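Local coordinates for glutathione S-transferase, N-terminal domain protein (Pseudomonas putida, PDB 4NAX) that acts as a glutathione transferase of the GST superfamily, binding one glutathione disulfide in each subunit of a two-fold symmetric dimer, at the interface of chains A and B. Residues are numbered along the deposited sequence; one frame, centred on the assembly and turned at random. Chains: chain A/B, Glutathione S-transferase, N-terminal domain protein.

Contact 1: the interface of chains A and B. Residues chain A 89, 91-92, 119-120, 123; chain B 120, 123-124.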
ATOM      1  N   GLU A  89       2.380  -0.370   9.504  1.00 11.46           N
ATOM      2  CA  GLU A  89       2.224   0.061   8.108  1.00 11.34           C
ATOM      3  C   GLU A  89       2.160   1.579   8.036  1.00 11.50           C
ATOM      4  O   GLU A  89       1.178   2.201   8.465  1.00 12.02           O
ATOM      5  CB  GLU A  89       1.030  -0.550   7.378  1.00 11.73           C
ATOM      6  CG  GLU A  89       1.168  -2.036   7.135  1.00 12.66           C
ATOM      7  CD  GLU A  89       2.267  -2.383   6.149  1.00 13.85           C
ATOM      8  OE1 GLU A  89       2.484  -1.603   5.186  1.00 14.16           O
ATOM      9  OE2 GLU A  89       2.900  -3.455   6.349  1.00 15.87           O
ATOM     10  N   GLY A  91       1.488   3.682   5.713  1.00 12.32           N
ATOM     11  CA  GLY A  91       0.310   4.255   5.082  1.00 12.85           C
ATOM     12  C   GLY A  91      -0.936   4.169   5.953  1.00 11.92           C
ATOM     13  O   GLY A  91      -1.801   5.055   5.886  1.00 13.35           O
ATOM     14  N   ALA A  92      -1.059   3.099   6.743  1.00 11.82           N
ATOM     15  CA  ALA A  92      -2.167   2.978   7.695  1.00 12.06           C
ATOM     16  C   ALA A  92      -2.025   4.007   8.811  1.00 12.56           C
ATOM     17  O   ALA A  92      -2.999   4.636   9.230  1.00 12.44           O
ATOM     18  CB  ALA A  92      -2.292   1.575   8.263  1.00 13.71           C
ATOM     19  N   LEU A 119      -2.205   7.701  -2.084  1.00 11.63           N
ATOM     20  CA  LEU A 119      -1.540   6.979  -1.006  1.00 11.68           C
ATOM     21  C   LEU A 119      -1.320   5.503  -1.353  1.00 11.65           C
ATOM     22  O   LEU A 119      -0.246   4.951  -1.127  1.00 11.98           O
ATOM     23  CB  LEU A 119      -2.334   7.133   0.295  1.00 12.01           C
ATOM     24  CG  LEU A 119      -1.769   6.403   1.507  1.00 12.67           C
ATOM     25  CD1 LEU A 119      -0.385   6.909   1.879  1.00 13.88           C
ATOM     26  CD2 LEU A 119      -2.743   6.513   2.685  1.00 13.56           C
ATOM     27  N   MET A 120      -2.350   4.877  -1.919  1.00 11.69           N
ATOM     28  CA  MET A 120      -2.246   3.467  -2.321  1.00 11.80           C
ATOM     29  C   MET A 120      -1.256   3.279  -3.486  1.00 11.68           C
ATOM     30  O   MET A 120      -0.501   2.311  -3.513  1.00 12.51           O
ATOM     31  CB  MET A 120      -3.623   2.958  -2.734  1.00 12.43           C
ATOM     32  CG  MET A 120      -4.595   2.808  -1.575  1.00 12.44           C
ATOM     33  SD  MET A 120      -4.078   1.507  -0.445  1.00 14.29           S
ATOM     34  CE  MET A 120      -5.367   1.703   0.790  1.00 15.52           C
ATOM     35  N   MET A 123       2.020   3.225  -1.849  1.00 11.22           N
ATOM     36  CA  MET A 123       2.269   2.025  -1.048  1.00 11.99           C
ATOM     37  C   MET A 123       2.505   0.789  -1.894  1.00 12.13           C
ATOM     38  O   MET A 123       3.273  -0.087  -1.503  1.00 13.04           O
ATOM     39  CB  MET A 123       1.127   1.804  -0.058  1.00 12.38           C
ATOM     40  CG  MET A 123       1.127   2.816   1.108  1.00 13.07           C
ATOM     41  SD  MET A 123       2.452   2.624   2.300  1.00 13.54           S
ATOM     42  CE  MET A 123       1.954   1.115   3.085  1.00 14.94           C
TER
ATOM     43  N   MET B 120      -2.918  -2.394   3.953  1.00 11.59           N
ATOM     44  CA  MET B 120      -1.642  -1.832   3.533  1.00 11.82           C
ATOM     45  C   MET B 120      -0.541  -2.880   3.456  1.00 11.60           C
ATOM     46  O   MET B 120       0.302  -2.831   2.559  1.00 12.63           O
ATOM     47  CB  MET B 120      -1.206  -0.706   4.452  1.00 12.46           C
ATOM     48  CG  MET B 120      -2.044   0.535   4.291  1.00 13.51           C
ATOM     49  SD  MET B 120      -2.006   1.130   2.569  1.00 17.01           S
ATOM     50  CE  MET B 120      -2.698   2.758   2.702  1.00 21.45           C
ATOM     51  N   MET B 123      -1.129  -4.362   0.174  1.00 11.56           N
ATOM     52  CA  MET B 123      -0.816  -3.461  -0.950  1.00 12.22           C
ATOM     53  C   MET B 123       0.672  -3.239  -1.136  1.00 12.29           C
ATOM     54  O   MET B 123       1.147  -3.093  -2.264  1.00 12.78           O
ATOM     55  CB  MET B 123      -1.536  -2.132  -0.768  1.00 12.45           C
ATOM     56  CG  MET B 123      -3.047  -2.215  -0.990  1.00 14.64           C
ATOM     57  SD  MET B 123      -3.543  -2.481  -2.700  1.00 14.65           S
ATOM     58  CE  MET B 123      -3.058  -0.925  -3.417  1.00 15.96           C
ATOM     59  N   GLY B 124       1.432  -3.211  -0.046  1.00 12.50           N
ATOM     60  CA  GLY B 124       2.889  -3.014  -0.121  1.00 12.91           C
ATOM     61  C   GLY B 124       3.722  -4.279  -0.142  1.00 13.29           C
ATOM     62  O   GLY B 124       4.826  -4.312  -0.681  1.00 16.02           O
TER
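B:Met120 meets its symmetry mate A:Met120 at the two-fold axis, and the sulfur-methyl ends of the two side chains lie against each other. The CE methyls of A:Met120 and B:Met120 are 3.4 Å apart, a close-packed pair, and SD of A:Met120 is 3.7 Å from SD of B:Met120. The two methionine side chains cross aslant, each bent at chi2 and extended beyond it. In B:Met120 CG stands anti to the carbonyl carbon (chi1 -71°), and the bend that follows (chi2 -58°) carries the sulfur between A:Met120 and A:Met123. A:Met123 lies about perpendicular to B:Met120; its CG is 3.8 Å from SD of B:Met120, while a second bend at chi3 (-70°) curls its CE back toward CB of B:Met120. The twin of this contact puts CG of B:Met123 3.9 Å from SD of A:Met120. Farther out, CD2 of A:Leu119 reaches CE of B:Met120 at 3.8 Å, and A:Gly91 and A:Ala92 line the flank of the methionine, with the backbone N of A:Ala92 3.7 Å from its CG. Along the helices, the carbonyl oxygen of A:Met123 approaches CA of B:Gly124, where no side chain intervenes. At the rim, the aliphatic stem of A:Glu89 rests on the base of B:Met120, CB to CB 3.7 Å, and OE1 of its carboxylate lies 3.6 Å from the backbone O of B:Met120, a contact rather than a bond. The site joins helix 109-137 of chain A to helix 109-138 of chain B at the two-fold, with the start of A helix 90-101 packed alongside.

Contact 2: the interface of chains A and B. Residues chain A 67-68, 88-89; chain B 117-118, 121, 163.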
ATOM      1  N   ALA A  67       3.796  -6.870  13.582  1.00 14.07           N
ATOM      2  CA  ALA A  67       3.804  -8.303  13.271  1.00 14.24           C
ATOM      3  C   ALA A  67       4.655  -8.654  12.065  1.00 14.51           C
ATOM      4  O   ALA A  67       5.156  -9.770  11.958  1.00 15.04           O
ATOM      5  CB  ALA A  67       2.386  -8.830  13.046  1.00 16.12           C
ATOM      6  N   ASN A  68       4.802  -7.716  11.137  1.00 13.57           N
ATOM      7  CA  ASN A  68       5.611  -7.920   9.934  1.00 13.79           C
ATOM      8  C   ASN A  68       7.083  -7.588  10.141  1.00 12.98           C
ATOM      9  O   ASN A  68       7.844  -7.580   9.185  1.00 14.26           O
ATOM     10  CB  ASN A  68       4.963  -7.124   8.807  1.00 15.44           C
ATOM     11  CG  ASN A  68       5.593  -7.349   7.452  1.00 14.14           C
ATOM     12  OD1 ASN A  68       5.877  -8.478   7.041  1.00 15.31           O
ATOM     13  ND2 ASN A  68       5.758  -6.263   6.712  1.00 15.22           N
ATOM     14  N   PHE A  88       0.798  -0.781  12.767  1.00 11.71           N
ATOM     15  CA  PHE A  88       1.934  -0.738  11.853  1.00 11.59           C
ATOM     16  C   PHE A  88       1.428  -0.480  10.430  1.00 11.98           C
ATOM     17  O   PHE A  88       0.228  -0.377  10.205  1.00 12.57           O
ATOM     18  CB  PHE A  88       2.839  -1.959  12.029  1.00 12.31           C
ATOM     19  CG  PHE A  88       2.197  -3.269  11.683  1.00 13.35           C
ATOM     20  CD1 PHE A  88       1.520  -3.996  12.655  1.00 15.27           C
ATOM     21  CD2 PHE A  88       2.262  -3.765  10.414  1.00 14.25           C
ATOM     22  CE1 PHE A  88       0.911  -5.191  12.352  1.00 18.52           C
ATOM     23  CE2 PHE A  88       1.662  -4.971  10.098  1.00 17.68           C
ATOM     24  CZ  PHE A  88       0.994  -5.685  11.075  1.00 17.83           C
ATOM     25  N   GLU A  89       2.380  -0.370   9.504  1.00 11.46           N
ATOM     26  CA  GLU A  89       2.224   0.061   8.108  1.00 11.34           C
ATOM     27  C   GLU A  89       2.160   1.579   8.036  1.00 11.50           C
ATOM     28  O   GLU A  89       1.178   2.201   8.465  1.00 12.02           O
ATOM     29  CB  GLU A  89       1.030  -0.550   7.378  1.00 11.73           C
ATOM     30  CG  GLU A  89       1.168  -2.036   7.135  1.00 12.66           C
ATOM     31  CD  GLU A  89       2.267  -2.383   6.149  1.00 13.85           C
ATOM     32  OE1 GLU A  89       2.484  -1.603   5.186  1.00 14.16           O
ATOM     33  OE2 GLU A  89       2.900  -3.455   6.349  1.00 15.87           O
TER
ATOM     34  N   GLN B 117      -4.544  -1.487   8.347  1.00 12.02           N
ATOM     35  CA  GLN B 117      -3.183  -1.994   8.483  1.00 11.96           C
ATOM     36  C   GLN B 117      -2.954  -3.225   7.606  1.00 11.88           C
ATOM     37  O   GLN B 117      -1.991  -3.280   6.835  1.00 12.03           O
ATOM     38  CB  GLN B 117      -2.914  -2.294   9.952  1.00 12.64           C
ATOM     39  CG  GLN B 117      -1.695  -3.113  10.277  1.00 12.38           C
ATOM     40  CD  GLN B 117      -1.779  -3.496  11.730  1.00 12.89           C
ATOM     41  OE1 GLN B 117      -1.331  -2.767  12.611  1.00 12.92           O
ATOM     42  NE2 GLN B 117      -2.457  -4.599  12.001  1.00 15.57           N
ATOM     43  N   TRP B 118      -3.823  -4.224   7.736  1.00 12.00           N
ATOM     44  CA  TRP B 118      -3.643  -5.427   6.955  1.00 11.61           C
ATOM     45  C   TRP B 118      -3.849  -5.192   5.452  1.00 11.76           C
ATOM     46  O   TRP B 118      -3.189  -5.814   4.627  1.00 12.17           O
ATOM     47  CB  TRP B 118      -4.503  -6.556   7.504  1.00 12.96           C
ATOM     48  CG  TRP B 118      -3.980  -7.073   8.810  1.00 13.06           C
ATOM     49  CD1 TRP B 118      -4.586  -7.000  10.029  1.00 14.45           C
ATOM     50  CD2 TRP B 118      -2.730  -7.731   9.030  1.00 12.97           C
ATOM     51  NE1 TRP B 118      -3.796  -7.563  10.992  1.00 15.31           N
ATOM     52  CE2 TRP B 118      -2.639  -8.012  10.409  1.00 14.04           C
ATOM     53  CE3 TRP B 118      -1.675  -8.116   8.197  1.00 13.72           C
ATOM     54  CZ2 TRP B 118      -1.545  -8.673  10.960  1.00 14.94           C
ATOM     55  CZ3 TRP B 118      -0.607  -8.779   8.743  1.00 14.24           C
ATOM     56  CH2 TRP B 118      -0.547  -9.057  10.117  1.00 15.60           C
ATOM     57  N   PHE B 121      -0.521  -3.827   4.390  1.00 12.02           N
ATOM     58  CA  PHE B 121       0.399  -4.956   4.319  1.00 12.43           C
ATOM     59  C   PHE B 121       0.218  -5.696   2.995  1.00 11.47           C
ATOM     60  O   PHE B 121       1.188  -6.109   2.341  1.00 12.35           O
ATOM     61  CB  PHE B 121       0.127  -5.866   5.526  1.00 12.53           C
ATOM     62  CG  PHE B 121       0.786  -7.201   5.472  1.00 11.91           C
ATOM     63  CD1 PHE B 121       2.066  -7.412   5.943  1.00 13.80           C
ATOM     64  CD2 PHE B 121       0.081  -8.288   4.994  1.00 14.08           C
ATOM     65  CE1 PHE B 121       2.628  -8.676   5.925  1.00 14.33           C
ATOM     66  CE2 PHE B 121       0.626  -9.558   4.987  1.00 14.25           C
ATOM     67  CZ  PHE B 121       1.911  -9.745   5.436  1.00 14.14           C
ATOM     68  N   VAL B 163       3.933 -14.500   8.185  1.00 15.23           N
ATOM     69  CA  VAL B 163       3.246 -13.450   8.924  1.00 15.09           C
ATOM     70  C   VAL B 163       1.744 -13.698   8.903  1.00 15.04           C
ATOM     71  O   VAL B 163       1.071 -13.649   9.942  1.00 16.07           O
ATOM     72  CB  VAL B 163       3.601 -12.054   8.394  1.00 15.32           C
ATOM     73  CG1 VAL B 163       2.762 -10.992   9.073  1.00 16.77           C
ATOM     74  CG2 VAL B 163       5.092 -11.754   8.591  1.00 16.10           C
TER
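A:Phe88 and B:Gln117 pair through both backbone and ring. The backbone N of A:Phe88 donates a nearly straight hydrogen bond (167° at H) to the side-chain carbonyl OE1 of B:Gln117, 2.9 Å away, arriving tilted from the carbonyl plane. The same amide lies over one face of the A:Phe88 ring, the planes 17° apart, with CD of B:Gln117 3.5 Å from the ring centroid. An extended chain, CG anti to the backbone N (chi1 166°), lets B:Gln117 span from its helix to this face. The opposite ring face is backed by the backbone N of A:Ala67, so the phenyl is sandwiched. Its edge meets the indole of B:Trp118 perpendicularly: CZ of A:Phe88 stands 3.8 Å from CH2 of B:Trp118, over the indole rim. Beside this, A:Asn68 brings its amide to the edge of the B:Phe121 ring almost at right angles, OD1 lying 3.4 Å from CE1. CG2 of B:Val163 also approaches that oxygen, at 3.7 Å. The carboxylate of A:Glu89 lies beside the backbone of B:Phe121, OE2 3.6 Å from CA of B:Phe121. In the second shell, CZ3 of B:Trp118 covers the centre of one B:Phe121 face, and NE2 of B:Gln117 lies over the rim of the indole face that A:Phe88 meets, so the three helix residues brace one another. The patch docks the N-terminal thioredoxin-like domain of one subunit onto the helical domain of the other, probably fixing their relative orientation in the dimer.

The centres of the C-alpha atoms of contact 1 and contact 2 lie about 10 Å apart, and the contacts share A:Glu89. Both draw on helix 109-138 of chain B, which packs mainly on A helix 109-137 and also on the start of A helix 90-101 in contact 1, and on the N-terminal domain of chain A in contact 2; contact 2 adds B helix 148-168. Because the interface is two-fold symmetric, contact 2 recurs with the chains exchanged, flanking the axial contact 1. A sulfur-rich seam at the axis with an aromatic, hydrogen-bonded patch to either side would favour a defined register of the two helices.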